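Local structure of peptidase M28 (Shewanella amazonensis SB2B, 3IIB) at residues P197-S202 and I221-G226; S245-E250 and P291-R296; T278-H283 and Q418-Y423; G384-S389 and R438-K443. The protein probably acts as a zinc-dependent carboxypeptidase or dipeptidase of the M28 family, cleaving short peptides at a pair of metal ions. All coordinates share one frame; numbering follows the deposited sequence.

Contact 1 of 4, residues P197-S202 and I221-G226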
loop_
_atom_site.group_PDB
_atom_site.type_symbol
_atom_site.label_atom_id
_atom_site.label_comp_id
_atom_site.label_asym_id
_atom_site.label_seq_id
_atom_site.Cartn_x
_atom_site.Cartn_y
_atom_site.Cartn_z
ATOM N N PRO A 197 -12.851 2.116 -22.876
ATOM C CA PRO A 197 -12.046 1.606 -21.764
ATOM C C PRO A 197 -11.928 2.619 -20.632
ATOM O O PRO A 197 -11.774 3.812 -20.875
ATOM C CB PRO A 197 -10.686 1.339 -22.389
ATOM C CG PRO A 197 -10.899 1.300 -23.810
ATOM C CD PRO A 197 -12.066 2.172 -24.118
ATOM N N ALA A 198 -11.977 2.123 -19.404
ATOM C CA ALA A 198 -12.097 2.959 -18.217
ATOM C C ALA A 198 -11.278 2.314 -17.098
ATOM O O ALA A 198 -11.508 1.154 -16.787
ATOM C CB ALA A 198 -13.566 3.048 -17.773
ATOM N N ALA A 199 -10.349 3.076 -16.506
ATOM C CA ALA A 199 -9.439 2.584 -15.498
ATOM C C ALA A 199 -9.236 3.625 -14.416
ATOM O O ALA A 199 -9.439 4.815 -14.644
ATOM C CB ALA A 199 -8.108 2.236 -16.134
ATOM N N ALA A 200 -8.865 3.148 -13.239
ATOM C CA ALA A 200 -8.423 3.992 -12.121
ATOM C C ALA A 200 -6.919 3.824 -11.939
ATOM O O ALA A 200 -6.385 2.715 -12.075
ATOM C CB ALA A 200 -9.151 3.605 -10.839
ATOM N N ILE A 201 -6.244 4.937 -11.628
ATOM C CA ILE A 201 -4.827 4.919 -11.325
ATOM C C ILE A 201 -4.651 5.260 -9.861
ATOM O O ILE A 201 -5.572 5.799 -9.223
ATOM C CB ILE A 201 -3.990 5.836 -12.229
ATOM C CG1 ILE A 201 -4.308 7.336 -11.982
ATOM C CG2 ILE A 201 -4.157 5.438 -13.688
ATOM C CD1 ILE A 201 -3.588 8.321 -12.937
ATOM N N SER A 202 -3.507 4.855 -9.306
ATOM C CA SER A 202 -3.251 5.090 -7.894
ATOM C C SER A 202 -3.190 6.571 -7.652
ATOM O O SER A 202 -2.897 7.354 -8.548
ATOM C CB SER A 202 -1.953 4.435 -7.395
ATOM O OG SER A 202 -0.784 5.099 -7.850
ATOM N N ILE A 221 -0.366 8.949 -22.511
ATOM C CA ILE A 221 -0.279 7.668 -21.810
ATOM C C ILE A 221 -0.525 6.516 -22.783
ATOM O O ILE A 221 -1.086 6.714 -23.862
ATOM C CB ILE A 221 -1.242 7.587 -20.591
ATOM C CG1 ILE A 221 -2.717 7.518 -20.999
ATOM C CG2 ILE A 221 -0.993 8.789 -19.648
ATOM C CD1 ILE A 221 -3.633 7.181 -19.812
ATOM N N SER A 222 -0.062 5.342 -22.380
ATOM C CA SER A 222 -0.453 4.056 -22.945
ATOM C C SER A 222 -1.369 3.354 -21.951
ATOM O O SER A 222 -1.099 3.396 -20.744
ATOM C CB SER A 222 0.771 3.183 -23.173
ATOM O OG SER A 222 0.377 1.913 -23.705
ATOM N N LEU A 223 -2.466 2.747 -22.431
ATOM C CA LEU A 223 -3.398 2.016 -21.574
ATOM C C LEU A 223 -3.802 0.701 -22.248
ATOM O O LEU A 223 -4.219 0.674 -23.420
ATOM C CB LEU A 223 -4.662 2.834 -21.318
ATOM C CG LEU A 223 -5.747 2.229 -20.424
ATOM C CD1 LEU A 223 -5.306 1.990 -18.964
ATOM C CD2 LEU A 223 -6.983 3.161 -20.456
ATOM N N GLU A 224 -3.664 -0.375 -21.485
ATOM C CA GLU A 224 -4.002 -1.705 -21.952
ATOM C C GLU A 224 -4.861 -2.323 -20.891
ATOM O O GLU A 224 -4.436 -2.375 -19.735
ATOM C CB GLU A 224 -2.748 -2.554 -22.141
ATOM C CG GLU A 224 -3.071 -3.937 -22.652
ATOM C CD GLU A 224 -1.859 -4.760 -23.007
ATOM O OE1 GLU A 224 -0.712 -4.315 -22.757
ATOM O OE2 GLU A 224 -2.090 -5.852 -23.576
ATOM N N LEU A 225 -6.071 -2.746 -21.292
ATOM C CA LEU A 225 -7.000 -3.440 -20.422
ATOM C C LEU A 225 -7.544 -4.655 -21.126
ATOM O O LEU A 225 -8.013 -4.586 -22.268
ATOM C CB LEU A 225 -8.173 -2.567 -19.987
ATOM C CG LEU A 225 -7.844 -1.269 -19.253
ATOM C CD1 LEU A 225 -9.138 -0.439 -19.107
ATOM C CD2 LEU A 225 -7.139 -1.496 -17.881
ATOM N N GLY A 226 -7.446 -5.781 -20.440
ATOM C CA GLY A 226 -8.017 -7.013 -20.936
ATOM C C GLY A 226 -9.237 -7.180 -20.041
ATOM O O GLY A 226 -9.211 -6.880 -18.839
#
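P197 and L225 mark the closest backbone approach, 7.3 Å from P197 CA to L225 CA, where strand 198-201 passes strand 221-226 at 115° with the segment axes 8.6 Å apart. The two strands do not pair, and leucine side chains span the gap to both side chains and backbone. L225 does most of the reaching, through one methyl. Its CG stands anti to the carbonyl carbon (chi1 -58°). L225 CD1 lies 4.0 Å from P197 CB and meets the backbone at A198, with L225 CD1 to A198 O at 3.7 Å. L225 CD1 also lies 4.1 Å from A199 CB. L223, on the same face of its strand, has CG anti to its backbone N; L223 CD1 is 4.0 Å from A199 CB, and the alanine methyl thus meets the tips of both leucines. Pairing links strand 198-201 to strand 88-94, that to strand 62-84 and that to strand 220-242, and V92 and A94 of strand 88-94 lie against these side chains as well. The sheet thus appears to curl, bringing two strands that are not neighbours in it face to face, consistent with the protease-associated type of domain found inserted in some M28 peptidases. The backbone amides find partners elsewhere, A198 N with S98 OG and L225 N with T101 OG1. The contact across the gap is essentially apolar, held by van der Waals packing and burial, without directional bonds.

Contact 2 of 4, residues S245-E250 and P291-R296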
loop_
_atom_site.group_PDB
_atom_site.type_symbol
_atom_site.label_atom_id
_atom_site.label_comp_id
_atom_site.label_asym_id
_atom_site.label_seq_id
_atom_site.Cartn_x
_atom_site.Cartn_y
_atom_site.Cartn_z
ATOM N N SER A 245 -40.311 -17.092 18.668
ATOM C CA SER A 245 -41.203 -17.821 19.575
ATOM C C SER A 245 -42.628 -17.250 19.456
ATOM O O SER A 245 -43.358 -17.579 18.502
ATOM C CB SER A 245 -40.649 -17.810 20.985
ATOM O OG SER A 245 -40.366 -16.489 21.459
ATOM N N THR A 246 -42.966 -16.299 20.317
ATOM C CA THR A 246 -44.328 -15.763 20.353
ATOM C C THR A 246 -44.652 -14.859 19.152
ATOM O O THR A 246 -45.834 -14.661 18.811
ATOM C CB THR A 246 -44.563 -15.004 21.646
ATOM O OG1 THR A 246 -43.607 -13.940 21.742
ATOM C CG2 THR A 246 -44.456 -15.974 22.865
ATOM N N LYS A 247 -43.617 -14.360 18.474
ATOM C CA LYS A 247 -43.793 -13.493 17.319
ATOM C C LYS A 247 -42.936 -13.973 16.158
ATOM O O LYS A 247 -42.375 -13.161 15.408
ATOM C CB LYS A 247 -43.475 -12.035 17.685
ATOM C CG LYS A 247 -44.423 -11.425 18.692
ATOM C CD LYS A 247 -44.155 -9.938 18.874
ATOM C CE LYS A 247 -45.152 -9.293 19.810
ATOM N NZ LYS A 247 -45.036 -7.824 19.799
ATOM N N ALA A 248 -42.887 -15.299 15.969
ATOM C CA ALA A 248 -41.948 -15.923 15.043
ATOM C C ALA A 248 -42.231 -15.514 13.605
ATOM O O ALA A 248 -41.360 -15.586 12.762
ATOM C CB ALA A 248 -41.966 -17.456 15.186
ATOM N N ASP A 249 -43.466 -15.113 13.322
ATOM C CA ASP A 249 -43.853 -14.641 11.966
ATOM C C ASP A 249 -43.281 -13.262 11.614
ATOM O O ASP A 249 -43.322 -12.836 10.459
ATOM C CB ASP A 249 -45.395 -14.613 11.793
ATOM C CG ASP A 249 -46.094 -13.724 12.790
ATOM O OD1 ASP A 249 -45.691 -13.689 13.967
ATOM O OD2 ASP A 249 -47.104 -13.069 12.416
ATOM N N GLU A 250 -42.765 -12.567 12.608
ATOM C CA GLU A 250 -42.136 -11.285 12.396
ATOM C C GLU A 250 -40.618 -11.458 12.348
ATOM O O GLU A 250 -40.067 -12.301 13.038
ATOM C CB GLU A 250 -42.491 -10.330 13.517
ATOM C CG GLU A 250 -43.969 -10.108 13.638
ATOM C CD GLU A 250 -44.346 -9.095 14.691
ATOM O OE1 GLU A 250 -43.659 -8.062 14.825
ATOM O OE2 GLU A 250 -45.369 -9.347 15.375
ATOM N N PRO A 291 -35.673 -15.469 21.165
ATOM C CA PRO A 291 -36.276 -14.168 20.876
ATOM C C PRO A 291 -37.774 -14.304 20.559
ATOM O O PRO A 291 -38.213 -15.364 20.054
ATOM C CB PRO A 291 -35.514 -13.724 19.612
ATOM C CG PRO A 291 -35.179 -14.989 18.920
ATOM C CD PRO A 291 -34.933 -16.010 20.019
ATOM N N GLU A 292 -38.540 -13.238 20.756
ATOM C CA GLU A 292 -39.932 -13.265 20.326
ATOM C C GLU A 292 -40.037 -13.346 18.814
ATOM O O GLU A 292 -40.782 -14.190 18.263
ATOM C CB GLU A 292 -40.686 -12.078 20.881
ATOM C CG GLU A 292 -40.775 -12.141 22.406
ATOM C CD GLU A 292 -41.476 -10.933 23.019
ATOM O OE1 GLU A 292 -41.890 -10.055 22.263
ATOM O OE2 GLU A 292 -41.586 -10.857 24.266
ATOM N N ARG A 293 -39.330 -12.465 18.138
ATOM C CA ARG A 293 -39.315 -12.471 16.654
ATOM C C ARG A 293 -38.243 -13.388 16.116
ATOM O O ARG A 293 -37.255 -13.638 16.774
ATOM C CB ARG A 293 -39.081 -11.075 16.093
ATOM C CG ARG A 293 -40.120 -10.048 16.514
ATOM C CD ARG A 293 -40.008 -8.669 15.849
ATOM N NE ARG A 293 -41.205 -7.927 16.188
ATOM C CZ ARG A 293 -41.369 -7.182 17.292
ATOM N NH1 ARG A 293 -40.343 -6.920 18.100
ATOM N NH2 ARG A 293 -42.570 -6.664 17.566
ATOM N N THR A 294 -38.422 -13.813 14.863
ATOM C CA THR A 294 -37.364 -14.503 14.142
ATOM C C THR A 294 -36.258 -13.509 13.789
ATOM O O THR A 294 -36.555 -12.384 13.405
ATOM C CB THR A 294 -37.933 -15.163 12.901
ATOM O OG1 THR A 294 -38.872 -16.163 13.327
ATOM C CG2 THR A 294 -36.803 -15.751 12.030
ATOM N N ILE A 295 -35.002 -13.895 13.993
ATOM C CA ILE A 295 -33.868 -13.088 13.530
ATOM C C ILE A 295 -33.310 -13.727 12.283
ATOM O O ILE A 295 -32.898 -14.885 12.297
ATOM C CB ILE A 295 -32.792 -12.955 14.606
ATOM C CG1 ILE A 295 -33.374 -12.173 15.797
ATOM C CG2 ILE A 295 -31.499 -12.292 14.066
ATOM C CD1 ILE A 295 -32.573 -12.345 17.151
ATOM N N ARG A 296 -33.273 -12.960 11.210
ATOM C CA ARG A 296 -32.843 -13.476 9.925
ATOM C C ARG A 296 -31.536 -12.779 9.503
ATOM O O ARG A 296 -31.497 -11.542 9.350
ATOM C CB ARG A 296 -33.950 -13.271 8.879
ATOM C CG ARG A 296 -33.551 -13.808 7.495
ATOM C CD ARG A 296 -34.639 -13.652 6.460
ATOM N NE ARG A 296 -35.764 -14.537 6.759
ATOM C CZ ARG A 296 -36.987 -14.420 6.240
ATOM N NH1 ARG A 296 -37.292 -13.425 5.388
ATOM N NH2 ARG A 296 -37.913 -15.301 6.568
HETATM O O HOH W 1 -45.745 -7.375 17.190
HETATM O O HOH W 2 -42.650 -7.967 21.012
#
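P291 O accepts a hydrogen bond from the S245 hydroxyl OG at 2.8 Å, the first link between the segments that lead into the two parallel strands of a beta-alpha-beta crossover: strand 247-257, helix 267-285, strand 293-300. E292 O is gripped twice, by S245 N at 3.0 Å in a nearly straight bond (167° at the hydrogen) and by K247 N at 2.8 Å, the two amides approaching from opposite faces of the carbonyl plane. The E292 side chain runs alongside that of K247, and a water joins E292 OE1 to K247 NZ. R293 comes next, extended from CG to NE, and turns its guanidinium edge to one oxygen: E250 OE1 lies in the guanidinium plane, 2.8 Å from R293 NE and 3.3 Å from R293 NH2. The carboxylate is tilted 52° from that plane, and both nitrogens meet OE1 from the same face. K247 NZ comes within 3.5 Å of R293 NH2; a water that accepts from both and donates to E250 OE2 probably eases the repulsion. R293 NH1 binds M430 O and S433 O beyond, and Y325 makes a cation-pi contact. A methionine in place of R293 would probably leave the E250 carboxylate without this charged mate, and M430 O and S433 O without this donor. T294 closes the run: T294 N bonds E250 O at 2.9 Å, and T294 OG1 donates to A248 O at 2.6 Å, in the carbonyl plane and on a lone pair.

Contact 3 of 4, residues T278-H283 and Q418-Y423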
loop_
_atom_site.group_PDB
_atom_site.type_symbol
_atom_site.label_atom_id
_atom_site.label_comp_id
_atom_site.label_asym_id
_atom_site.label_seq_id
_atom_site.Cartn_x
_atom_site.Cartn_y
_atom_site.Cartn_z
ATOM N N THR A 278 -23.211 -12.422 11.430
ATOM C CA THR A 278 -23.238 -13.888 11.729
ATOM C C THR A 278 -22.861 -14.168 13.181
ATOM O O THR A 278 -23.555 -14.917 13.872
ATOM C CB THR A 278 -22.348 -14.681 10.787
ATOM O OG1 THR A 278 -22.750 -14.415 9.440
ATOM C CG2 THR A 278 -22.475 -16.198 11.046
ATOM N N ALA A 279 -21.761 -13.574 13.645
ATOM C CA ALA A 279 -21.361 -13.737 15.046
ATOM C C ALA A 279 -22.409 -13.194 16.015
ATOM O O ALA A 279 -22.714 -13.849 17.019
ATOM C CB ALA A 279 -19.975 -13.080 15.332
ATOM N N ALA A 280 -22.965 -12.020 15.729
ATOM C CA ALA A 280 -24.030 -11.434 16.580
ATOM C C ALA A 280 -25.212 -12.396 16.701
ATOM O O ALA A 280 -25.716 -12.647 17.802
ATOM C CB ALA A 280 -24.475 -10.061 16.049
ATOM N N ALA A 281 -25.644 -12.949 15.576
ATOM C CA ALA A 281 -26.743 -13.919 15.568
ATOM C C ALA A 281 -26.368 -15.215 16.351
ATOM O O ALA A 281 -27.202 -15.768 17.074
ATOM C CB ALA A 281 -27.197 -14.225 14.117
ATOM N N LYS A 282 -25.125 -15.686 16.228
ATOM C CA LYS A 282 -24.681 -16.886 16.931
ATOM C C LYS A 282 -24.689 -16.647 18.431
ATOM O O LYS A 282 -25.122 -17.493 19.185
ATOM C CB LYS A 282 -23.282 -17.301 16.476
ATOM C CG LYS A 282 -22.665 -18.487 17.232
ATOM C CD LYS A 282 -23.531 -19.725 17.183
ATOM C CE LYS A 282 -22.748 -20.950 17.563
ATOM N NZ LYS A 282 -22.246 -20.943 18.969
ATOM N N HIS A 283 -24.207 -15.484 18.866
ATOM C CA HIS A 283 -24.287 -15.192 20.310
ATOM C C HIS A 283 -25.727 -15.231 20.808
ATOM O O HIS A 283 -25.983 -15.623 21.944
ATOM C CB HIS A 283 -23.614 -13.867 20.656
ATOM C CG HIS A 283 -22.132 -13.904 20.475
ATOM N ND1 HIS A 283 -21.325 -14.804 21.141
ATOM C CD2 HIS A 283 -21.316 -13.200 19.661
ATOM C CE1 HIS A 283 -20.074 -14.651 20.733
ATOM N NE2 HIS A 283 -20.042 -13.666 19.855
ATOM N N GLN A 418 -16.524 -4.896 18.879
ATOM C CA GLN A 418 -17.511 -3.889 19.266
ATOM C C GLN A 418 -18.718 -3.881 18.319
ATOM O O GLN A 418 -19.858 -3.722 18.752
ATOM C CB GLN A 418 -16.881 -2.511 19.325
ATOM C CG GLN A 418 -17.788 -1.423 19.946
ATOM C CD GLN A 418 -18.479 -0.540 18.896
ATOM O OE1 GLN A 418 -18.485 -0.845 17.687
ATOM N NE2 GLN A 418 -19.039 0.575 19.353
ATOM N N ASN A 419 -18.484 -4.073 17.024
ATOM C CA ASN A 419 -19.604 -4.205 16.109
ATOM C C ASN A 419 -20.456 -5.441 16.378
ATOM O O ASN A 419 -21.687 -5.370 16.336
ATOM C CB ASN A 419 -19.149 -4.281 14.653
ATOM C CG ASN A 419 -18.699 -2.938 14.088
ATOM O OD1 ASN A 419 -19.485 -2.225 13.452
ATOM N ND2 ASN A 419 -17.405 -2.600 14.284
ATOM N N VAL A 420 -19.804 -6.564 16.682
ATOM C CA VAL A 420 -20.513 -7.792 17.012
ATOM C C VAL A 420 -21.402 -7.544 18.259
ATOM O O VAL A 420 -22.592 -7.910 18.278
ATOM C CB VAL A 420 -19.551 -8.962 17.272
ATOM C CG1 VAL A 420 -20.334 -10.146 17.757
ATOM C CG2 VAL A 420 -18.802 -9.295 16.013
ATOM N N ALA A 421 -20.825 -6.845 19.235
ATOM C CA ALA A 421 -21.524 -6.525 20.496
ATOM C C ALA A 421 -22.736 -5.680 20.217
ATOM O O ALA A 421 -23.823 -5.990 20.698
ATOM C CB ALA A 421 -20.606 -5.786 21.501
ATOM N N VAL A 422 -22.574 -4.622 19.417
ATOM C CA VAL A 422 -23.685 -3.688 19.150
ATOM C C VAL A 422 -24.782 -4.343 18.283
ATOM O O VAL A 422 -25.974 -4.143 18.535
ATOM C CB VAL A 422 -23.192 -2.418 18.474
ATOM C CG1 VAL A 422 -24.395 -1.504 18.220
ATOM C CG2 VAL A 422 -22.187 -1.711 19.393
ATOM N N TYR A 423 -24.404 -5.146 17.276
ATOM C CA TYR A 423 -25.417 -5.837 16.475
ATOM C C TYR A 423 -26.167 -6.869 17.299
ATOM O O TYR A 423 -27.362 -7.067 17.102
ATOM C CB TYR A 423 -24.859 -6.480 15.197
ATOM C CG TYR A 423 -24.991 -5.553 14.009
ATOM C CD1 TYR A 423 -24.058 -4.548 13.765
ATOM C CD2 TYR A 423 -26.084 -5.635 13.151
ATOM C CE1 TYR A 423 -24.188 -3.704 12.681
ATOM C CE2 TYR A 423 -26.232 -4.784 12.078
ATOM C CZ TYR A 423 -25.308 -3.801 11.852
ATOM O OH TYR A 423 -25.473 -2.952 10.763
#
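H283 N donates to A279 O at 2.9 Å, a helical bond tying together two residues that both meet V420 of the other helix. Segments 278-283 and 418-423 cross at -52° with their axes 8.2 Å apart, closest where A280 CA and V420 CA are 5.1 Å from each other. Small residues permit this nearness. V420 is the side chain that enters: with CG1 anti to its backbone N (chi1 174°), that methyl lies between A279 and H283, V420 CG1 being 3.8 Å from A279 CB and 3.7 Å from H283 CD2. The imidazole receives it at its edge, near the ring plane, and the two side chains cross at about a right angle. The other methyl, CG2, also touches A279 CB. A280 works in the opposite sense, A280 CB resting 3.6 Å from V420 O and 3.7 Å from Y423 CB, so one methyl group covers a carbonyl and the root of the tyrosine. The Y423 ring then leads away toward I337 and L390, ending about 8 Å, side chain to side chain, from the zinc ligand D331. Helix 3-19 adds to the packing, A17 touching V420 and K16 touching H283. This close crossing, with alanines on helix 267-285 facing helix 413-432, fits the helical layer that flanks the central sheet in the alpha/beta fold of zinc exopeptidases.

Contact 4 of 4, residues G384-S389 and R438-K443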
loop_
_atom_site.group_PDB
_atom_site.type_symbol
_atom_site.label_atom_id
_atom_site.label_comp_id
_atom_site.label_asym_id
_atom_site.label_seq_id
_atom_site.Cartn_x
_atom_site.Cartn_y
_atom_site.Cartn_z
ATOM N N GLY A 384 -42.136 0.348 2.959
ATOM C CA GLY A 384 -42.799 0.433 4.259
ATOM C C GLY A 384 -42.044 -0.156 5.432
ATOM O O GLY A 384 -42.522 -0.091 6.576
ATOM N N VAL A 385 -40.874 -0.717 5.155
ATOM C CA VAL A 385 -40.092 -1.488 6.123
ATOM C C VAL A 385 -39.167 -0.540 6.874
ATOM O O VAL A 385 -38.362 0.183 6.258
ATOM C CB VAL A 385 -39.247 -2.568 5.439
ATOM C CG1 VAL A 385 -38.496 -3.406 6.500
ATOM C CG2 VAL A 385 -40.149 -3.461 4.558
ATOM N N PRO A 386 -39.306 -0.508 8.208
ATOM C CA PRO A 386 -38.375 0.282 9.011
ATOM C C PRO A 386 -36.945 -0.227 8.906
ATOM O O PRO A 386 -36.699 -1.413 8.658
ATOM C CB PRO A 386 -38.914 0.102 10.460
ATOM C CG PRO A 386 -40.321 -0.262 10.313
ATOM C CD PRO A 386 -40.357 -1.105 9.052
ATOM N N VAL A 387 -35.986 0.677 9.091
ATOM C CA VAL A 387 -34.605 0.319 9.091
ATOM C C VAL A 387 -33.858 1.120 10.150
ATOM O O VAL A 387 -34.388 2.067 10.708
ATOM C CB VAL A 387 -33.919 0.537 7.696
ATOM C CG1 VAL A 387 -34.556 -0.395 6.614
ATOM C CG2 VAL A 387 -33.907 2.020 7.287
ATOM N N ALA A 388 -32.629 0.673 10.428
ATOM C CA ALA A 388 -31.655 1.431 11.199
ATOM C C ALA A 388 -30.334 1.474 10.437
ATOM O O ALA A 388 -30.025 0.567 9.636
ATOM C CB ALA A 388 -31.458 0.805 12.602
ATOM N N SER A 389 -29.576 2.544 10.666
ATOM C CA SER A 389 -28.199 2.668 10.186
ATOM C C SER A 389 -27.333 2.747 11.432
ATOM O O SER A 389 -27.375 3.732 12.197
ATOM C CB SER A 389 -28.014 3.919 9.346
ATOM O OG SER A 389 -28.614 3.789 8.063
ATOM N N ARG A 438 -44.265 1.318 12.727
ATOM C CA ARG A 438 -44.919 1.749 11.519
ATOM C C ARG A 438 -46.116 2.660 11.901
ATOM O O ARG A 438 -46.622 2.617 13.041
ATOM C CB ARG A 438 -45.380 0.514 10.744
ATOM C CG ARG A 438 -44.262 -0.357 10.242
ATOM C CD ARG A 438 -44.818 -1.516 9.515
ATOM N NE ARG A 438 -43.753 -2.414 9.061
ATOM C CZ ARG A 438 -43.663 -2.923 7.837
ATOM N NH1 ARG A 438 -44.594 -2.659 6.939
ATOM N NH2 ARG A 438 -42.637 -3.681 7.504
ATOM N N PRO A 439 -46.583 3.481 10.964
ATOM C CA PRO A 439 -46.065 3.702 9.640
ATOM C C PRO A 439 -44.881 4.647 9.625
ATOM O O PRO A 439 -44.756 5.521 10.490
ATOM C CB PRO A 439 -47.246 4.362 8.933
ATOM C CG PRO A 439 -47.855 5.213 9.988
ATOM C CD PRO A 439 -47.726 4.373 11.246
ATOM N N LEU A 440 -44.015 4.503 8.620
ATOM C CA LEU A 440 -42.906 5.428 8.429
ATOM C C LEU A 440 -43.438 6.773 7.981
ATOM O O LEU A 440 -44.313 6.824 7.113
ATOM C CB LEU A 440 -41.954 4.909 7.342
ATOM C CG LEU A 440 -41.321 3.549 7.587
ATOM C CD1 LEU A 440 -40.204 3.207 6.520
ATOM C CD2 LEU A 440 -40.781 3.498 8.992
ATOM N N PRO A 441 -42.905 7.871 8.534
ATOM C CA PRO A 441 -43.288 9.198 8.049
ATOM C C PRO A 441 -42.715 9.456 6.639
ATOM O O PRO A 441 -41.730 8.812 6.241
ATOM C CB PRO A 441 -42.663 10.139 9.073
ATOM C CG PRO A 441 -41.479 9.389 9.588
ATOM C CD PRO A 441 -41.813 7.933 9.514
ATOM N N PRO A 442 -43.356 10.351 5.867
ATOM C CA PRO A 442 -42.865 10.730 4.534
ATOM C C PRO A 442 -41.408 11.186 4.521
ATOM O O PRO A 442 -41.006 11.951 5.405
ATOM C CB PRO A 442 -43.748 11.924 4.171
ATOM C CG PRO A 442 -45.008 11.697 4.907
ATOM C CD PRO A 442 -44.626 11.027 6.194
ATOM N N LYS A 443 -40.647 10.734 3.522
ATOM C CA LYS A 443 -39.248 11.156 3.325
ATOM C C LYS A 443 -39.160 12.647 3.010
ATOM O O LYS A 443 -38.580 13.419 3.777
ATOM C CB LYS A 443 -38.586 10.347 2.197
HETATM O O HOH W 3 -44.460 1.839 7.112
#
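R438 spreads its guanidinium over the carbonyl of G384, whose oxygen sits 3.2 Å above the plane and over its centre, with G384 O 3.3 Å from R438 CZ. The oxygen faces the flat side of the cation, and its distance to R438 NH1 is short without the angle of a hydrogen bond; the attraction is probably electrostatic. R438 NH2 donates instead to H324 O, which probably helps to set the turn of the group, and R438 NH2 passes 3.6 Å from V385 CA. The proline ring of P386 crosses the arginine at about a right angle, P386 CD lying 3.6 Å from R438 NE. Segment 384-389 here leads into strand 387-392, which pairs with strand 337-343 (V387 with R343) and, through P386 and A388, bonds to A327 of strand 324-329; the C-terminal tail after helix 413-432 packs across this entry. An alanine in place of R438 would probably leave H324 O without this donor and take away part of the cover over G384 O and the P386 ring. Further along the tail, past the cis peptide before P439, L440 turns its side chain toward residues 384-386, just before the strand. Its CG, anti to the carbonyl carbon (chi1 -59°), comes near G384 O. Of the two methyls, L440 CD1 lies 3.6 Å from V385 O, and L440 CD2 lies 4.0 Å from P386 CG. Between the backbones a water donates to G384 O at 2.8 Å and accepts from L440 N at 3.1 Å.

Contacts 1 and 3 are fully buried and almost wholly aliphatic; contacts 2 and 4 lie nearer the surface, where arginines and waters take over. In contact 2 the arginine makes an in-plane salt bridge, in contact 4 it presents its face to a carbonyl. Contacts 2 and 3 share the unit of strand 247-257, helix 267-285 and strand 293-300, with nearest atoms about 5 Å apart, and helix 413-432 of contact 3 follows strand 387-392 of contact 4. Contact 1 stands apart, across the centre of the chain and about 50 Å from contact 2 between centres, yet the long strand 220-242 pairs with strand 293-300 and so links both regions.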